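Local atomic coordinates of glutathione S-Transferase (Caenorhabditis elegans, PDB entry 1YQ1), a protein that probably catalyses the transfer of glutathione onto electrophilic compounds, displacing a halide from substrates such as alkyl or aryl halides, as a sigma-class glutathione S-transferase. Residues A[88-93]-A[155-160]; A[15-20]-A[159-164]; A[104-109]-A[121-126]. All coordinates share one frame; numbering follows the deposited sequence.

Contact 1: A[88-93]-A[155-160]; sequences WVDAVH and ITFADL
Val89, on long helix 83-109, packs against Thr156, Phe157 and Ala158 at the start of helix 157-171, in the all-helical C-terminal half of the glutathione S-transferase fold. This start has the Ser/Thr-X-X-Asp sequence of the N-capping box known in this family.

Apolar contacts dominate. The branched Val89 serves two neighbours: CG1, anti to the backbone N (chi1 173°), lies 3.4 Å from Ala158 CB, while CG2 meets the methyl CG2 of Thr156. Alanine suits the closest backbone approach, where the CA atoms of Val89 and Ala158 are 5.5 Å apart. Val92 also turns toward Ala158.

The aromatic contacts centre on Phe157. Val89 CG1 makes a CH-pi contact over one face of its ring, 3.8 Å from the centroid. His93 comes to the ring's edge, its CD2 3.6 Å from Phe157 CE1, with the two planes 65° apart. Asp90 OD1 also approaches that edge, but its charge is met by a salt bridge to Arg70.

No hydrogen bond crosses between the segments. At the helix start, Asp159 OD1 bonds Leu150 N; of the capping box, the Asp159 half is seen, as a weak bond from Thr156 N to Asp159 OD2, 3.0 Å long.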
loop_
_atom_site.group_PDB
_atom_site.type_symbol
_atom_site.label_atom_id
_atom_site.label_comp_id
_atom_site.label_asym_id
_atom_site.label_seq_id
_atom_site.Cartn_x
_atom_site.Cartn_y
_atom_site.Cartn_z
ATOM N N TRP A 88 -12.578 -3.116 -1.817
ATOM C CA TRP A 88 -12.070 -3.620 -3.074
ATOM C C TRP A 88 -11.264 -2.568 -3.784
ATOM O O TRP A 88 -10.259 -2.881 -4.418
ATOM C CB TRP A 88 -13.202 -4.144 -3.946
ATOM C CG TRP A 88 -13.401 -5.600 -3.704
ATOM C CD1 TRP A 88 -14.024 -6.175 -2.636
ATOM C CD2 TRP A 88 -12.839 -6.669 -4.465
ATOM N NE1 TRP A 88 -13.874 -7.537 -2.680
ATOM C CE2 TRP A 88 -13.148 -7.868 -3.792
ATOM C CE3 TRP A 88 -12.092 -6.727 -5.648
ATOM C CZ2 TRP A 88 -12.739 -9.117 -4.261
ATOM C CZ3 TRP A 88 -11.681 -7.967 -6.116
ATOM C CH2 TRP A 88 -12.004 -9.148 -5.421
ATOM N N VAL A 89 -11.698 -1.316 -3.678
ATOM C CA VAL A 89 -10.948 -0.224 -4.282
ATOM C C VAL A 89 -9.566 -0.245 -3.618
ATOM O O VAL A 89 -8.542 -0.148 -4.295
ATOM C CB VAL A 89 -11.622 1.151 -4.033
ATOM C CG1 VAL A 89 -10.721 2.276 -4.520
ATOM C CG2 VAL A 89 -12.948 1.217 -4.766
ATOM N N ASP A 90 -9.552 -0.393 -2.289
ATOM C CA ASP A 90 -8.311 -0.454 -1.528
ATOM C C ASP A 90 -7.458 -1.602 -2.016
ATOM O O ASP A 90 -6.239 -1.488 -2.119
ATOM C CB ASP A 90 -8.588 -0.662 -0.047
ATOM C CG ASP A 90 -9.075 0.589 0.630
ATOM O OD1 ASP A 90 -8.694 1.680 0.174
ATOM O OD2 ASP A 90 -9.820 0.487 1.629
ATOM N N ALA A 91 -8.114 -2.713 -2.318
ATOM C CA ALA A 91 -7.421 -3.901 -2.789
ATOM C C ALA A 91 -6.867 -3.722 -4.182
ATOM O O ALA A 91 -5.740 -4.094 -4.444
ATOM C CB ALA A 91 -8.358 -5.091 -2.761
ATOM N N VAL A 92 -7.658 -3.163 -5.085
ATOM C CA VAL A 92 -7.177 -2.977 -6.441
ATOM C C VAL A 92 -6.012 -1.999 -6.364
ATOM O O VAL A 92 -5.049 -2.122 -7.115
ATOM C CB VAL A 92 -8.315 -2.461 -7.381
ATOM C CG1 VAL A 92 -8.753 -1.108 -6.944
ATOM C CG2 VAL A 92 -7.861 -2.438 -8.839
ATOM N N HIS A 93 -6.078 -1.051 -5.431
ATOM C CA HIS A 93 -4.986 -0.083 -5.263
ATOM C C HIS A 93 -3.685 -0.775 -4.828
ATOM O O HIS A 93 -2.614 -0.503 -5.369
ATOM C CB HIS A 93 -5.362 0.996 -4.242
ATOM C CG HIS A 93 -4.295 2.030 -4.043
ATOM N ND1 HIS A 93 -3.271 1.879 -3.132
ATOM C CD2 HIS A 93 -4.076 3.216 -4.659
ATOM C CE1 HIS A 93 -2.471 2.928 -3.194
ATOM N NE2 HIS A 93 -2.936 3.754 -4.114
ATOM N N ILE A 155 -16.933 5.736 -11.100
ATOM C CA ILE A 155 -15.488 5.912 -11.043
ATOM C C ILE A 155 -15.041 5.827 -9.587
ATOM O O ILE A 155 -15.839 6.051 -8.674
ATOM C CB ILE A 155 -15.095 7.291 -11.630
ATOM C CG1 ILE A 155 -13.617 7.302 -12.005
ATOM C CG2 ILE A 155 -15.417 8.406 -10.634
ATOM C CD1 ILE A 155 -13.210 8.548 -12.762
ATOM N N THR A 156 -13.771 5.490 -9.381
ATOM C CA THR A 156 -13.189 5.368 -8.044
ATOM C C THR A 156 -11.741 5.822 -8.132
ATOM O O THR A 156 -11.146 5.796 -9.218
ATOM C CB THR A 156 -13.199 3.905 -7.556
ATOM O OG1 THR A 156 -13.601 3.048 -8.627
ATOM C CG2 THR A 156 -14.153 3.728 -6.404
ATOM N N PHE A 157 -11.161 6.234 -7.007
ATOM C CA PHE A 157 -9.770 6.678 -7.039
ATOM C C PHE A 157 -8.868 5.540 -7.495
ATOM O O PHE A 157 -7.717 5.768 -7.848
ATOM C CB PHE A 157 -9.318 7.233 -5.671
ATOM C CG PHE A 157 -8.924 6.188 -4.658
ATOM C CD1 PHE A 157 -7.735 5.489 -4.783
ATOM C CD2 PHE A 157 -9.722 5.952 -3.541
ATOM C CE1 PHE A 157 -7.337 4.574 -3.812
ATOM C CE2 PHE A 157 -9.334 5.038 -2.562
ATOM C CZ PHE A 157 -8.134 4.350 -2.703
ATOM N N ALA A 158 -9.405 4.319 -7.500
ATOM C CA ALA A 158 -8.647 3.151 -7.938
ATOM C C ALA A 158 -8.403 3.243 -9.432
ATOM O O ALA A 158 -7.311 2.938 -9.899
ATOM C CB ALA A 158 -9.406 1.892 -7.633
ATOM N N ASP A 159 -9.428 3.663 -10.178
ATOM C CA ASP A 159 -9.321 3.792 -11.629
ATOM C C ASP A 159 -8.270 4.835 -11.951
ATOM O O ASP A 159 -7.415 4.631 -12.816
ATOM C CB ASP A 159 -10.656 4.232 -12.247
ATOM C CG ASP A 159 -11.755 3.191 -12.094
ATOM O OD1 ASP A 159 -11.623 2.075 -12.647
ATOM O OD2 ASP A 159 -12.758 3.503 -11.416
ATOM N N LEU A 160 -8.345 5.959 -11.250
ATOM C CA LEU A 160 -7.403 7.040 -11.465
ATOM C C LEU A 160 -6.008 6.438 -11.460
ATOM O O LEU A 160 -5.249 6.575 -12.422
ATOM C CB LEU A 160 -7.560 8.085 -10.359
ATOM C CG LEU A 160 -8.406 9.345 -10.637
ATOM C CD1 LEU A 160 -9.610 9.018 -11.481
ATOM C CD2 LEU A 160 -8.836 9.982 -9.317
#

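Contact 2: A[15-20]-A[159-164]; sequences GEPIRL and DLVVVD
Pro17 and Leu20 face Leu160 and Val161 where helix 16-25 of the thioredoxin-like N-terminal domain meets helix 157-171 of the helical C-terminal domain, a domain interface of the glutathione S-transferase fold. The axes of the two short segments come within 8.9 Å, their N-to-C directions 127° apart.

The tight part is apolar. The compact ring of Pro17 allows a close backbone approach, its CA lying 5.4 Å from that of Leu160, and proline is tolerated in the first turn of a helix because no amide hydrogen is needed there. Its CG rests 4.0 Å from Val161 CG2. Leu160 puts CG 3.7 Å from Leu20 CB and CD2 near Pro17 O. Ile196 touches both leucines from helix 196-202.

The looser side is polar yet still buried. Asp164 sets its carboxylate against the aliphatic part of Glu16, OD1 lying 3.4 Å from Glu16 CG; this oxygen also has a long, weak ion pair with Arg12. No hydrogen bond crosses between the segments. A bend at chi2 of Glu16 (50°) carries CD away from the aspartate, and OE2 is held by Tyr199 and Arg203. The other oxygen, Glu16 OE1, receives an almost straight 2.9 Å salt-bridge bond from Arg19 NH1, lying in the guanidinium plane.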
loop_
_atom_site.group_PDB
_atom_site.type_symbol
_atom_site.label_atom_id
_atom_site.label_comp_id
_atom_site.label_asym_id
_atom_site.label_seq_id
_atom_site.Cartn_x
_atom_site.Cartn_y
_atom_site.Cartn_z
ATOM N N GLY A 15 2.069 11.368 -7.575
ATOM C CA GLY A 15 1.082 12.368 -7.218
ATOM C C GLY A 15 -0.034 12.607 -8.203
ATOM O O GLY A 15 -1.106 13.071 -7.819
ATOM N N GLU A 16 0.203 12.281 -9.467
ATOM C CA GLU A 16 -0.791 12.508 -10.495
ATOM C C GLU A 16 -2.222 12.052 -10.199
ATOM O O GLU A 16 -3.172 12.787 -10.479
ATOM C CB GLU A 16 -0.323 11.896 -11.803
ATOM C CG GLU A 16 -1.010 12.507 -13.023
ATOM C CD GLU A 16 -0.972 14.037 -13.028
ATOM O OE1 GLU A 16 -0.070 14.632 -12.392
ATOM O OE2 GLU A 16 -1.848 14.642 -13.686
ATOM N N PRO A 17 -2.408 10.829 -9.662
ATOM C CA PRO A 17 -3.775 10.383 -9.372
ATOM C C PRO A 17 -4.447 11.288 -8.362
ATOM O O PRO A 17 -5.659 11.464 -8.398
ATOM C CB PRO A 17 -3.573 8.975 -8.845
ATOM C CG PRO A 17 -2.427 8.505 -9.639
ATOM C CD PRO A 17 -1.480 9.692 -9.569
ATOM N N ILE A 18 -3.657 11.871 -7.468
ATOM C CA ILE A 18 -4.199 12.776 -6.475
ATOM C C ILE A 18 -4.680 14.031 -7.198
ATOM O O ILE A 18 -5.732 14.585 -6.872
ATOM C CB ILE A 18 -3.144 13.161 -5.454
ATOM C CG1 ILE A 18 -2.628 11.914 -4.751
ATOM C CG2 ILE A 18 -3.734 14.095 -4.423
ATOM C CD1 ILE A 18 -1.509 12.196 -3.784
ATOM N N ARG A 19 -3.906 14.477 -8.186
ATOM C CA ARG A 19 -4.267 15.656 -8.972
ATOM C C ARG A 19 -5.555 15.353 -9.716
ATOM O O ARG A 19 -6.496 16.144 -9.686
ATOM C CB ARG A 19 -3.159 16.012 -9.972
ATOM C CG ARG A 19 -1.922 16.629 -9.334
ATOM C CD ARG A 19 -0.714 16.546 -10.251
ATOM N NE ARG A 19 0.480 17.095 -9.607
ATOM C CZ ARG A 19 1.736 16.852 -9.988
ATOM N NH1 ARG A 19 1.998 16.057 -11.021
ATOM N NH2 ARG A 19 2.738 17.411 -9.330
ATOM N N LEU A 20 -5.603 14.198 -10.370
ATOM C CA LEU A 20 -6.798 13.800 -11.110
ATOM C C LEU A 20 -8.034 13.788 -10.213
ATOM O O LEU A 20 -9.146 14.052 -10.668
ATOM C CB LEU A 20 -6.586 12.419 -11.725
ATOM C CG LEU A 20 -5.549 12.457 -12.843
ATOM C CD1 LEU A 20 -5.089 11.079 -13.225
ATOM C CD2 LEU A 20 -6.167 13.155 -14.022
ATOM N N ASP A 159 -9.428 3.663 -10.178
ATOM C CA ASP A 159 -9.321 3.792 -11.629
ATOM C C ASP A 159 -8.270 4.835 -11.951
ATOM O O ASP A 159 -7.415 4.631 -12.816
ATOM C CB ASP A 159 -10.656 4.232 -12.247
ATOM C CG ASP A 159 -11.755 3.191 -12.094
ATOM O OD1 ASP A 159 -11.623 2.075 -12.647
ATOM O OD2 ASP A 159 -12.758 3.503 -11.416
ATOM N N LEU A 160 -8.345 5.959 -11.250
ATOM C CA LEU A 160 -7.403 7.040 -11.465
ATOM C C LEU A 160 -6.008 6.438 -11.460
ATOM O O LEU A 160 -5.249 6.575 -12.422
ATOM C CB LEU A 160 -7.560 8.085 -10.359
ATOM C CG LEU A 160 -8.406 9.345 -10.637
ATOM C CD1 LEU A 160 -9.610 9.018 -11.481
ATOM C CD2 LEU A 160 -8.836 9.982 -9.317
ATOM N N VAL A 161 -5.698 5.726 -10.384
ATOM C CA VAL A 161 -4.400 5.088 -10.209
ATOM C C VAL A 161 -4.037 4.111 -11.326
ATOM O O VAL A 161 -2.904 4.092 -11.796
ATOM C CB VAL A 161 -4.351 4.366 -8.823
ATOM C CG1 VAL A 161 -3.960 2.934 -8.974
ATOM C CG2 VAL A 161 -3.398 5.083 -7.898
ATOM N N VAL A 162 -4.999 3.313 -11.767
ATOM C CA VAL A 162 -4.736 2.310 -12.794
ATOM C C VAL A 162 -4.537 2.859 -14.206
ATOM O O VAL A 162 -3.603 2.444 -14.904
ATOM C CB VAL A 162 -5.854 1.235 -12.810
ATOM C CG1 VAL A 162 -5.480 0.091 -13.748
ATOM C CG2 VAL A 162 -6.079 0.719 -11.415
ATOM N N VAL A 163 -5.394 3.784 -14.636
ATOM C CA VAL A 163 -5.244 4.333 -15.978
ATOM C C VAL A 163 -3.966 5.157 -16.090
ATOM O O VAL A 163 -3.240 5.032 -17.078
ATOM C CB VAL A 163 -6.444 5.205 -16.409
ATOM C CG1 VAL A 163 -7.716 4.394 -16.358
ATOM C CG2 VAL A 163 -6.547 6.413 -15.536
ATOM N N ASP A 164 -3.668 5.982 -15.088
ATOM C CA ASP A 164 -2.444 6.769 -15.160
ATOM C C ASP A 164 -1.262 5.865 -15.491
ATOM O O ASP A 164 -0.540 6.112 -16.455
ATOM C CB ASP A 164 -2.152 7.502 -13.857
ATOM C CG ASP A 164 -1.194 8.659 -14.070
ATOM O OD1 ASP A 164 -1.599 9.626 -14.767
ATOM O OD2 ASP A 164 -0.044 8.603 -13.574
#

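Contact 3: A[104-109]-A[121-126]; sequences KKFAAE and KFRSEF
Arg123 reaches across to Lys105 and Glu109, the neighbouring helix segments running almost antiparallel at 171°. Its CG is anti to the backbone N (chi1 -174°), and the bend at chi2 turns CD aside. Further out, the guanidinium has Lys105 O 3.3 Å above one face, offset toward the rim; the opposite face is met by Phe126 CD1. Lys105 CD sits at the edge, and the two side chains cross at about a right angle. Long, flexible chains suit this outer position, although the like charges of Lys105 NZ and Arg123 NH2 are only 4.4 Å apart.

Glu109 crosses Arg123 obliquely, its carboxylate turned 48° from the guanidinium. The contact is mainly aliphatic, with Glu109 CD 3.8 Å from Arg123 CG; OE1 stays 4.4 Å from Arg123 NE, well out of the guanidinium plane, so the charged groups attract without an N-H directed at the oxygen. An alanine in place of Glu109 would probably leave Arg123 CG without this cover and its positive charge without the nearby carboxylate.

On the buried side, Phe106 directs CZ to 3.4 Å from Ser124 OG; the small serine leaves room for the ring, which also stacks on Phe127. Such antiparallel packing of two long, consecutive helices is characteristic of the glutathione S-transferase C-terminal domain.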
loop_
_atom_site.group_PDB
_atom_site.type_symbol
_atom_site.label_atom_id
_atom_site.label_comp_id
_atom_site.label_asym_id
_atom_site.label_seq_id
_atom_site.Cartn_x
_atom_site.Cartn_y
_atom_site.Cartn_z
ATOM N N LYS A 104 9.035 -0.655 -11.937
ATOM C CA LYS A 104 10.254 0.062 -11.616
ATOM C C LYS A 104 11.376 -0.944 -11.805
ATOM O O LYS A 104 12.347 -0.686 -12.518
ATOM C CB LYS A 104 10.218 0.550 -10.170
ATOM C CG LYS A 104 8.903 1.208 -9.759
ATOM C CD LYS A 104 8.587 2.492 -10.544
ATOM C CE LYS A 104 8.692 3.746 -9.662
ATOM N NZ LYS A 104 7.846 3.673 -8.424
ATOM N N LYS A 105 11.209 -2.107 -11.177
ATOM C CA LYS A 105 12.184 -3.192 -11.256
ATOM C C LYS A 105 12.577 -3.502 -12.682
ATOM O O LYS A 105 13.570 -4.159 -12.916
ATOM C CB LYS A 105 11.629 -4.466 -10.615
ATOM C CG LYS A 105 12.055 -4.682 -9.171
ATOM C CD LYS A 105 11.627 -6.054 -8.665
ATOM C CE LYS A 105 12.432 -6.453 -7.441
ATOM N NZ LYS A 105 13.902 -6.500 -7.739
ATOM N N PHE A 106 11.787 -3.035 -13.636
ATOM C CA PHE A 106 12.077 -3.277 -15.040
ATOM C C PHE A 106 12.746 -2.057 -15.639
ATOM O O PHE A 106 13.896 -2.125 -16.057
ATOM C CB PHE A 106 10.798 -3.559 -15.813
ATOM C CG PHE A 106 11.034 -3.999 -17.222
ATOM C CD1 PHE A 106 11.990 -4.974 -17.507
ATOM C CD2 PHE A 106 10.280 -3.472 -18.265
ATOM C CE1 PHE A 106 12.188 -5.423 -18.817
ATOM C CE2 PHE A 106 10.469 -3.911 -19.578
ATOM C CZ PHE A 106 11.425 -4.888 -19.855
ATOM N N ALA A 107 12.011 -0.944 -15.683
ATOM C CA ALA A 107 12.520 0.317 -16.230
ATOM C C ALA A 107 13.983 0.499 -15.849
ATOM O O ALA A 107 14.802 0.964 -16.653
ATOM C CB ALA A 107 11.693 1.489 -15.694
ATOM N N ALA A 108 14.289 0.126 -14.610
ATOM C CA ALA A 108 15.635 0.219 -14.073
ATOM C C ALA A 108 16.579 -0.639 -14.913
ATOM O O ALA A 108 17.548 -0.142 -15.489
ATOM C CB ALA A 108 15.641 -0.249 -12.617
ATOM N N GLU A 109 16.278 -1.931 -14.977
ATOM C CA GLU A 109 17.075 -2.885 -15.736
ATOM C C GLU A 109 16.945 -2.669 -17.237
ATOM O O GLU A 109 17.744 -3.187 -18.013
ATOM C CB GLU A 109 16.639 -4.309 -15.384
ATOM C CG GLU A 109 17.280 -5.383 -16.232
ATOM C CD GLU A 109 17.981 -6.430 -15.397
ATOM O OE1 GLU A 109 17.979 -6.293 -14.151
ATOM O OE2 GLU A 109 18.537 -7.384 -15.991
ATOM N N LYS A 121 16.157 -9.708 -22.290
ATOM C CA LYS A 121 14.732 -9.881 -22.413
ATOM C C LYS A 121 14.308 -10.865 -21.335
ATOM O O LYS A 121 13.133 -10.947 -21.013
ATOM C CB LYS A 121 14.377 -10.449 -23.789
ATOM C CG LYS A 121 14.689 -9.530 -24.949
ATOM C CD LYS A 121 13.831 -8.284 -24.909
ATOM C CE LYS A 121 12.352 -8.637 -24.894
ATOM N NZ LYS A 121 11.981 -9.476 -26.058
ATOM N N PHE A 122 15.258 -11.617 -20.776
ATOM C CA PHE A 122 14.901 -12.589 -19.742
ATOM C C PHE A 122 14.226 -11.872 -18.580
ATOM O O PHE A 122 13.241 -12.364 -18.028
ATOM C CB PHE A 122 16.129 -13.363 -19.230
ATOM C CG PHE A 122 15.780 -14.581 -18.383
ATOM C CD1 PHE A 122 14.475 -15.088 -18.352
ATOM C CD2 PHE A 122 16.760 -15.227 -17.625
ATOM C CE1 PHE A 122 14.153 -16.212 -17.585
ATOM C CE2 PHE A 122 16.446 -16.353 -16.854
ATOM C CZ PHE A 122 15.138 -16.845 -16.836
ATOM N N ARG A 123 14.753 -10.711 -18.205
ATOM C CA ARG A 123 14.153 -9.950 -17.127
ATOM C C ARG A 123 12.806 -9.503 -17.674
ATOM O O ARG A 123 11.849 -9.299 -16.935
ATOM C CB ARG A 123 15.019 -8.742 -16.781
ATOM C CG ARG A 123 14.540 -7.972 -15.563
ATOM C CD ARG A 123 14.586 -8.833 -14.320
ATOM N NE ARG A 123 14.086 -8.141 -13.131
ATOM C CZ ARG A 123 12.825 -7.743 -12.957
ATOM N NH1 ARG A 123 11.914 -7.959 -13.900
ATOM N NH2 ARG A 123 12.467 -7.138 -11.828
ATOM N N SER A 124 12.749 -9.374 -18.994
ATOM C CA SER A 124 11.534 -8.975 -19.692
ATOM C C SER A 124 10.554 -10.160 -19.770
ATOM O O SER A 124 9.399 -9.984 -20.143
ATOM C CB SER A 124 11.892 -8.476 -21.099
ATOM O OG SER A 124 10.849 -7.710 -21.671
ATOM N N GLU A 125 11.029 -11.360 -19.420
ATOM C CA GLU A 125 10.225 -12.600 -19.403
ATOM C C GLU A 125 10.264 -13.009 -17.935
ATOM O O GLU A 125 10.583 -14.142 -17.570
ATOM C CB GLU A 125 10.887 -13.679 -20.250
ATOM C CG GLU A 125 11.542 -13.180 -21.544
ATOM C CD GLU A 125 10.608 -12.343 -22.417
ATOM O OE1 GLU A 125 9.450 -12.084 -22.003
ATOM O OE2 GLU A 125 11.038 -11.940 -23.523
ATOM N N PHE A 126 9.913 -12.032 -17.104
ATOM C CA PHE A 126 9.949 -12.088 -15.640
ATOM C C PHE A 126 8.985 -10.914 -15.334
ATOM O O PHE A 126 8.195 -10.940 -14.382
ATOM C CB PHE A 126 11.409 -11.778 -15.271
ATOM C CG PHE A 126 11.732 -11.795 -13.812
ATOM C CD1 PHE A 126 11.145 -10.891 -12.937
ATOM C CD2 PHE A 126 12.741 -12.624 -13.341
ATOM C CE1 PHE A 126 11.570 -10.807 -11.606
ATOM C CE2 PHE A 126 13.175 -12.553 -12.014
ATOM C CZ PHE A 126 12.597 -11.643 -11.140
#

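In the fold
Contacts 1 and 2 share helix 157-171 and lie about 10 Å apart between centres. They touch directly, His93 CD2 packing 3.8 Å from Val161 CG2, so the helix start held by 83-109 continues into the domain interface with 16-25. Contact 3 is peripheral: its centre is about 26 Å from that of contact 1, although both use helix 83-109, and about 24 Å from that of contact 2. In this family glutathione binds on the thioredoxin-like domain beside the cleft between domains; contact 2, which joins the two domains, probably lies closest of the three to that cleft, whereas contact 3 joins the far ends of two helices.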